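Local coordinates for protein DNA ligase (Archaeoglobus fulgidus, PDB 3GDE) that probably seals nicks in double-stranded DNA during replication, recombination and repair, using ATP and releasing AMP and diphosphate, at residues Ala452-Val464 / Asp535-Asn547. Sequence-based numbering, arbitrary orientation.
Sequences ACLDPVTGKLLKV and DVDEADTIERVEN
Where the C-terminal helix begins, against the OB-fold domain, a single beta bridge joins Leu454 to Thr541. Leu454 makes both bonds: its N gives to Asp540 O at 3.0 Å, and its O takes the N-H of Ile542 at 2.8 Å. The same oxygen also receives a CA-H...O contact from Thr541 CA. Thr541 is the N-cap. With OG1 between its own N and carbonyl carbon (chi1 59°), the hydroxyl accepts from Arg544 N at 3.3 Å, while CG2 touches Pro456 CG at 4.1 Å, the two side chains crossing at about a right angle. With an alanine in place of Thr541, Arg544 N is likely to lose its capping acceptor and Pro456 the methyl packed against it. Leu454 CD2 runs alongside the threonine methyl toward the 3-10 turn, 3.9 Å from Asp537 O.

Beyond the bridge, Cys453 and Leu462 face the first turn of the helix. Cys453 SG sits 3.9 Å from Ile542 CD1, and its CB packs on Val545 CG2. Ile542 holds CG1 anti to its N (chi1 -175°), bringing that branch 4.1 Å from Leu462 CD1 and sending CG2 over Asp455 CA. Tyr520 touches both Ile542 and Val545, extending this apolar patch.

Asp540 OD1 is met from above the carboxylate plane by Arg544 NH1 in a salt bridge, and its OD2 accepts from Asp429 N; Arg544 also pairs with Glu426. The Asp540 side chain lies about 5 Å from a bound phosphate, probably a crystallisation ion, and about 6 Å from that of Arg414, a predicted ATP ligand of the adenylation domain, a nearness that fits the closed conformation. The contact thus packs a capped C-terminal helix against a beta-hairpin of the ligase OB-fold.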
ATOM      1  N   ALA A 452       2.705  14.509   3.138  1.00 26.43           N
ATOM      2  CA  ALA A 452       3.862  14.086   2.358  1.00 26.26           C
ATOM      3  C   ALA A 452       3.515  13.026   1.336  1.00 26.20           C
ATOM      4  O   ALA A 452       2.669  12.167   1.580  1.00 26.16           O
ATOM      5  CB  ALA A 452       4.983  13.593   3.280  1.00 25.98           C
ATOM      6  N   CYS A 453       4.167  13.111   0.183  1.00 26.66           N
ATOM      7  CA  CYS A 453       4.092  12.073  -0.828  1.00 27.09           C
ATOM      8  C   CYS A 453       5.297  11.122  -0.673  1.00 27.33           C
ATOM      9  O   CYS A 453       6.224  11.407   0.078  1.00 27.22           O
ATOM     10  CB  CYS A 453       4.032  12.692  -2.233  1.00 26.95           C
ATOM     11  SG  CYS A 453       5.561  13.435  -2.824  1.00 26.69           S
ATOM     12  N   LEU A 454       5.275  10.007  -1.396  1.00 27.77           N
ATOM     13  CA  LEU A 454       6.284   8.968  -1.274  1.00 28.59           C
ATOM     14  C   LEU A 454       7.314   8.955  -2.416  1.00 29.13           C
ATOM     15  O   LEU A 454       6.967   9.091  -3.588  1.00 29.57           O
ATOM     16  CB  LEU A 454       5.589   7.607  -1.161  1.00 28.40           C
ATOM     17  CG  LEU A 454       6.467   6.348  -1.119  1.00 28.70           C
ATOM     18  CD1 LEU A 454       7.052   6.114   0.284  1.00 25.64           C
ATOM     19  CD2 LEU A 454       5.664   5.134  -1.615  1.00 27.00           C
ATOM     20  N   ASP A 455       8.586   8.812  -2.059  1.00 29.86           N
ATOM     21  CA  ASP A 455       9.630   8.516  -3.028  1.00 30.17           C
ATOM     22  C   ASP A 455       9.773   6.998  -3.020  1.00 30.30           C
ATOM     23  O   ASP A 455      10.297   6.434  -2.062  1.00 30.31           O
ATOM     24  CB  ASP A 455      10.938   9.204  -2.626  1.00 31.09           C
ATOM     25  CG  ASP A 455      12.109   8.886  -3.573  1.00 32.04           C
ATOM     26  OD1 ASP A 455      12.014   7.966  -4.412  1.00 33.18           O
ATOM     27  OD2 ASP A 455      13.146   9.569  -3.467  1.00 35.45           O
ATOM     28  N   PRO A 456       9.273   6.323  -4.071  1.00 30.42           N
ATOM     29  CA  PRO A 456       9.230   4.859  -4.062  1.00 30.63           C
ATOM     30  C   PRO A 456      10.597   4.157  -4.201  1.00 30.64           C
ATOM     31  O   PRO A 456      10.678   2.962  -3.947  1.00 30.81           O
ATOM     32  CB  PRO A 456       8.321   4.532  -5.250  1.00 30.42           C
ATOM     33  CG  PRO A 456       8.531   5.657  -6.181  1.00 30.52           C
ATOM     34  CD  PRO A 456       8.712   6.874  -5.316  1.00 30.45           C
ATOM     35  N   VAL A 457      11.651   4.873  -4.586  1.00 30.55           N
ATOM     36  CA  VAL A 457      12.975   4.244  -4.613  1.00 30.58           C
ATOM     37  C   VAL A 457      13.646   4.167  -3.236  1.00 30.41           C
ATOM     38  O   VAL A 457      14.230   3.135  -2.889  1.00 29.89           O
ATOM     39  CB  VAL A 457      13.938   4.735  -5.779  1.00 31.18           C
ATOM     40  CG1 VAL A 457      13.247   5.677  -6.769  1.00 30.65           C
ATOM     41  CG2 VAL A 457      15.296   5.277  -5.246  1.00 30.46           C
ATOM     42  N   THR A 458      13.513   5.233  -2.447  1.00 29.98           N
ATOM     43  CA  THR A 458      14.125   5.306  -1.129  1.00 29.93           C
ATOM     44  C   THR A 458      13.146   5.063   0.031  1.00 29.94           C
ATOM     45  O   THR A 458      13.567   4.873   1.177  1.00 29.01           O
ATOM     46  CB  THR A 458      14.801   6.681  -0.908  1.00 30.33           C
ATOM     47  OG1 THR A 458      13.805   7.717  -0.930  1.00 30.98           O
ATOM     48  CG2 THR A 458      15.853   6.954  -1.990  1.00 30.23           C
ATOM     49  N   GLY A 459      11.847   5.102  -0.268  1.00 30.22           N
ATOM     50  CA  GLY A 459      10.795   5.070   0.755  1.00 30.85           C
ATOM     51  C   GLY A 459      10.699   6.328   1.620  1.00 31.19           C
ATOM     52  O   GLY A 459       9.974   6.357   2.616  1.00 31.23           O
ATOM     53  N   LYS A 460      11.444   7.366   1.262  1.00 31.67           N
ATOM     54  CA  LYS A 460      11.397   8.622   2.015  1.00 32.52           C
ATOM     55  C   LYS A 460      10.095   9.386   1.744  1.00 32.15           C
ATOM     56  O   LYS A 460       9.523   9.282   0.661  1.00 32.04           O
ATOM     57  CB  LYS A 460      12.627   9.480   1.708  1.00 32.57           C
ATOM     58  CG  LYS A 460      13.907   8.935   2.350  1.00 35.12           C
ATOM     59  CD  LYS A 460      15.157   9.322   1.579  1.00 37.95           C
ATOM     60  CE  LYS A 460      15.890  10.462   2.236  1.00 41.32           C
ATOM     61  NZ  LYS A 460      17.292  10.580   1.720  1.00 42.96           N
ATOM     62  N   LEU A 461       9.625  10.129   2.745  1.00 32.26           N
ATOM     63  CA  LEU A 461       8.424  10.956   2.603  1.00 32.51           C
ATOM     64  C   LEU A 461       8.829  12.390   2.326  1.00 32.66           C
ATOM     65  O   LEU A 461       9.579  12.991   3.105  1.00 32.94           O
ATOM     66  CB  LEU A 461       7.544  10.905   3.860  1.00 32.68           C
ATOM     67  CG  LEU A 461       6.488   9.822   4.107  1.00 32.86           C
ATOM     68  CD1 LEU A 461       6.139   9.008   2.846  1.00 33.07           C
ATOM     69  CD2 LEU A 461       6.923   8.912   5.203  1.00 33.86           C
ATOM     70  N   LEU A 462       8.342  12.931   1.212  1.00 32.67           N
ATOM     71  CA  LEU A 462       8.659  14.295   0.815  1.00 32.76           C
ATOM     72  C   LEU A 462       7.445  15.200   1.039  1.00 32.96           C
ATOM     73  O   LEU A 462       6.369  14.976   0.461  1.00 32.80           O
ATOM     74  CB  LEU A 462       9.138  14.345  -0.646  1.00 32.83           C
ATOM     75  CG  LEU A 462      10.196  13.327  -1.112  1.00 33.42           C
ATOM     76  CD1 LEU A 462      10.518  13.480  -2.593  1.00 33.25           C
ATOM     77  CD2 LEU A 462      11.471  13.449  -0.300  1.00 34.70           C
ATOM     78  N   LYS A 463       7.624  16.206   1.899  1.00 33.18           N
ATOM     79  CA  LYS A 463       6.567  17.167   2.223  1.00 33.47           C
ATOM     80  C   LYS A 463       6.042  17.877   0.990  1.00 33.16           C
ATOM     81  O   LYS A 463       6.790  18.206   0.076  1.00 32.94           O
ATOM     82  CB  LYS A 463       7.028  18.201   3.249  1.00 33.77           C
ATOM     83  CG  LYS A 463       6.861  17.756   4.682  1.00 35.65           C
ATOM     84  CD  LYS A 463       6.591  18.954   5.588  1.00 39.68           C
ATOM     85  CE  LYS A 463       6.793  18.589   7.047  1.00 41.77           C
ATOM     86  NZ  LYS A 463       6.516  19.742   7.950  1.00 43.69           N
ATOM     87  N   VAL A 464       4.743  18.127   0.993  1.00 32.86           N
ATOM     88  CA  VAL A 464       4.064  18.605  -0.191  1.00 32.99           C
ATOM     89  C   VAL A 464       3.027  19.689   0.168  1.00 33.02           C
ATOM     90  O   VAL A 464       2.553  20.426  -0.689  1.00 33.03           O
ATOM     91  CB  VAL A 464       3.507  17.383  -0.971  1.00 32.85           C
ATOM     92  CG1 VAL A 464       2.009  17.422  -1.145  1.00 32.98           C
ATOM     93  CG2 VAL A 464       4.249  17.196  -2.272  1.00 32.63           C
ATOM     94  N   ASP A 535      -2.098   2.207   3.399  1.00 36.28           N
ATOM     95  CA  ASP A 535      -0.867   2.281   4.197  1.00 36.98           C
ATOM     96  C   ASP A 535       0.039   3.381   3.634  1.00 36.29           C
ATOM     97  O   ASP A 535      -0.194   3.854   2.521  1.00 36.51           O
ATOM     98  CB  ASP A 535      -0.117   0.945   4.142  1.00 37.70           C
ATOM     99  CG  ASP A 535      -0.758  -0.133   4.986  1.00 40.06           C
ATOM    100  OD1 ASP A 535      -1.421   0.190   6.001  1.00 43.95           O
ATOM    101  OD2 ASP A 535      -0.575  -1.322   4.643  1.00 43.28           O
ATOM    102  N   VAL A 536       1.081   3.763   4.371  1.00 35.91           N
ATOM    103  CA  VAL A 536       1.980   4.839   3.912  1.00 35.84           C
ATOM    104  C   VAL A 536       2.675   4.509   2.595  1.00 35.80           C
ATOM    105  O   VAL A 536       2.975   5.411   1.818  1.00 35.61           O
ATOM    106  CB  VAL A 536       3.031   5.338   4.977  1.00 35.87           C
ATOM    107  CG1 VAL A 536       2.652   4.934   6.367  1.00 35.64           C
ATOM    108  CG2 VAL A 536       4.459   4.874   4.646  1.00 35.90           C
ATOM    109  N   ASP A 537       2.909   3.230   2.316  1.00 36.27           N
ATOM    110  CA  ASP A 537       3.503   2.899   1.020  1.00 36.66           C
ATOM    111  C   ASP A 537       2.480   2.807  -0.122  1.00 36.03           C
ATOM    112  O   ASP A 537       2.841   2.485  -1.249  1.00 36.51           O
ATOM    113  CB  ASP A 537       4.464   1.700   1.098  1.00 37.44           C
ATOM    114  CG  ASP A 537       3.765   0.398   1.393  1.00 40.03           C
ATOM    115  OD1 ASP A 537       2.821   0.048   0.640  1.00 42.83           O
ATOM    116  OD2 ASP A 537       4.185  -0.291   2.363  1.00 41.98           O
ATOM    117  N   GLU A 538       1.218   3.127   0.163  1.00 35.32           N
ATOM    118  CA  GLU A 538       0.229   3.325  -0.905  1.00 35.09           C
ATOM    119  C   GLU A 538      -0.153   4.801  -1.115  1.00 34.07           C
ATOM    120  O   GLU A 538      -1.084   5.102  -1.859  1.00 33.82           O
ATOM    121  CB  GLU A 538      -1.014   2.445  -0.718  1.00 35.35           C
ATOM    122  CG  GLU A 538      -0.781   0.954  -0.951  1.00 37.58           C
ATOM    123  CD  GLU A 538      -0.207   0.613  -2.345  1.00 42.13           C
ATOM    124  OE1 GLU A 538       0.480  -0.427  -2.452  1.00 42.65           O
ATOM    125  OE2 GLU A 538      -0.427   1.367  -3.333  1.00 44.07           O
ATOM    126  N   ALA A 539       0.585   5.710  -0.475  1.00 32.81           N
ATOM    127  CA  ALA A 539       0.403   7.134  -0.694  1.00 31.97           C
ATOM    128  C   ALA A 539       0.901   7.466  -2.085  1.00 31.68           C
ATOM    129  O   ALA A 539       1.768   6.775  -2.624  1.00 31.63           O
ATOM    130  CB  ALA A 539       1.153   7.944   0.341  1.00 31.64           C
ATOM    131  N   ASP A 540       0.356   8.523  -2.667  1.00 31.15           N
ATOM    132  CA  ASP A 540       0.772   8.936  -3.995  1.00 31.16           C
ATOM    133  C   ASP A 540       2.242   9.327  -4.029  1.00 30.94           C
ATOM    134  O   ASP A 540       2.775   9.875  -3.064  1.00 30.39           O
ATOM    135  CB  ASP A 540      -0.139  10.036  -4.532  1.00 31.25           C
ATOM    136  CG  ASP A 540      -1.481   9.491  -4.986  1.00 32.04           C
ATOM    137  OD1 ASP A 540      -1.520   8.818  -6.048  1.00 34.82           O
ATOM    138  OD2 ASP A 540      -2.486   9.715  -4.279  1.00 29.76           O
ATOM    139  N   THR A 541       2.887   9.001  -5.145  1.00 31.06           N
ATOM    140  CA  THR A 541       4.335   9.120  -5.285  1.00 31.36           C
ATOM    141  C   THR A 541       4.747  10.488  -5.801  1.00 31.91           C
ATOM    142  O   THR A 541       3.941  11.189  -6.425  1.00 32.09           O
ATOM    143  CB  THR A 541       4.886   8.024  -6.228  1.00 31.45           C
ATOM    144  OG1 THR A 541       4.274   8.148  -7.520  1.00 31.12           O
ATOM    145  CG2 THR A 541       4.597   6.635  -5.666  1.00 30.23           C
ATOM    146  N   ILE A 542       5.994  10.871  -5.534  1.00 32.38           N
ATOM    147  CA  ILE A 542       6.559  12.105  -6.104  1.00 32.94           C
ATOM    148  C   ILE A 542       6.418  12.175  -7.641  1.00 33.62           C
ATOM    149  O   ILE A 542       6.209  13.256  -8.205  1.00 33.72           O
ATOM    150  CB  ILE A 542       8.034  12.331  -5.651  1.00 32.86           C
ATOM    151  CG1 ILE A 542       8.572  13.679  -6.146  1.00 33.00           C
ATOM    152  CG2 ILE A 542       8.950  11.171  -6.083  1.00 32.79           C
ATOM    153  CD1 ILE A 542       7.832  14.890  -5.597  1.00 32.58           C
ATOM    154  N   GLU A 543       6.513  11.018  -8.298  1.00 34.14           N
ATOM    155  CA  GLU A 543       6.283  10.901  -9.737  1.00 35.41           C
ATOM    156  C   GLU A 543       4.854  11.292 -10.134  1.00 35.00           C
ATOM    157  O   GLU A 543       4.660  12.007 -11.113  1.00 35.07           O
ATOM    158  CB  GLU A 543       6.622   9.484 -10.226  1.00 35.11           C
ATOM    159  CG  GLU A 543       6.393   9.241 -11.719  1.00 36.89           C
ATOM    160  CD  GLU A 543       7.159   8.034 -12.267  1.00 37.92           C
ATOM    161  OE1 GLU A 543       7.530   7.119 -11.479  1.00 40.61           O
ATOM    162  OE2 GLU A 543       7.384   8.003 -13.501  1.00 41.13           O
ATOM    163  N   ARG A 544       3.865  10.829  -9.369  1.00 35.05           N
ATOM    164  CA  ARG A 544       2.473  11.211  -9.591  1.00 35.05           C
ATOM    165  C   ARG A 544       2.295  12.738  -9.497  1.00 34.86           C
ATOM    166  O   ARG A 544       1.725  13.362 -10.399  1.00 34.60           O
ATOM    167  CB  ARG A 544       1.540  10.497  -8.606  1.00 35.08           C
ATOM    168  CG  ARG A 544       0.041  10.719  -8.879  1.00 36.63           C
ATOM    169  CD  ARG A 544      -0.590   9.552  -9.653  1.00 38.71           C
ATOM    170  NE  ARG A 544      -1.854   9.910 -10.305  1.00 39.47           N
ATOM    171  CZ  ARG A 544      -3.048   9.908  -9.712  1.00 41.33           C
ATOM    172  NH1 ARG A 544      -3.164   9.574  -8.431  1.00 42.19           N
ATOM    173  NH2 ARG A 544      -4.136  10.247 -10.400  1.00 41.21           N
ATOM    174  N   VAL A 545       2.792  13.324  -8.408  1.00 34.46           N
ATOM    175  CA  VAL A 545       2.687  14.763  -8.180  1.00 34.23           C
ATOM    176  C   VAL A 545       3.281  15.541  -9.365  1.00 34.98           C
ATOM    177  O   VAL A 545       2.650  16.469  -9.887  1.00 34.69           O
ATOM    178  CB  VAL A 545       3.336  15.185  -6.818  1.00 34.01           C
ATOM    179  CG1 VAL A 545       3.262  16.706  -6.609  1.00 32.77           C
ATOM    180  CG2 VAL A 545       2.667  14.456  -5.661  1.00 32.53           C
ATOM    181  N   GLU A 546       4.482  15.131  -9.785  1.00 35.83           N
ATOM    182  CA  GLU A 546       5.173  15.694 -10.949  1.00 36.93           C
ATOM    183  C   GLU A 546       4.319  15.654 -12.214  1.00 36.69           C
ATOM    184  O   GLU A 546       4.187  16.664 -12.899  1.00 36.71           O
ATOM    185  CB  GLU A 546       6.495  14.956 -11.198  1.00 36.78           C
ATOM    186  CG  GLU A 546       7.614  15.374 -10.263  1.00 38.79           C
ATOM    187  CD  GLU A 546       8.779  14.366 -10.191  1.00 38.64           C
ATOM    188  OE1 GLU A 546       8.720  13.292 -10.838  1.00 40.41           O
ATOM    189  OE2 GLU A 546       9.753  14.664  -9.461  1.00 41.58           O
ATOM    190  N   ASN A 547       3.761  14.484 -12.522  1.00 36.88           N
ATOM    191  CA  ASN A 547       2.893  14.312 -13.689  1.00 37.49           C
ATOM    192  C   ASN A 547       1.622  15.153 -13.582  1.00 37.52           C
ATOM    193  O   ASN A 547       1.203  15.774 -14.560  1.00 37.60           O
ATOM    194  CB  ASN A 547       2.523  12.832 -13.900  1.00 37.64           C
ATOM    195  CG  ASN A 547       3.717  11.966 -14.324  1.00 38.73           C
ATOM    196  OD1 ASN A 547       4.705  12.455 -14.880  1.00 39.81           O
ATOM    197  ND2 ASN A 547       3.621  10.670 -14.055  1.00 39.44           N
TER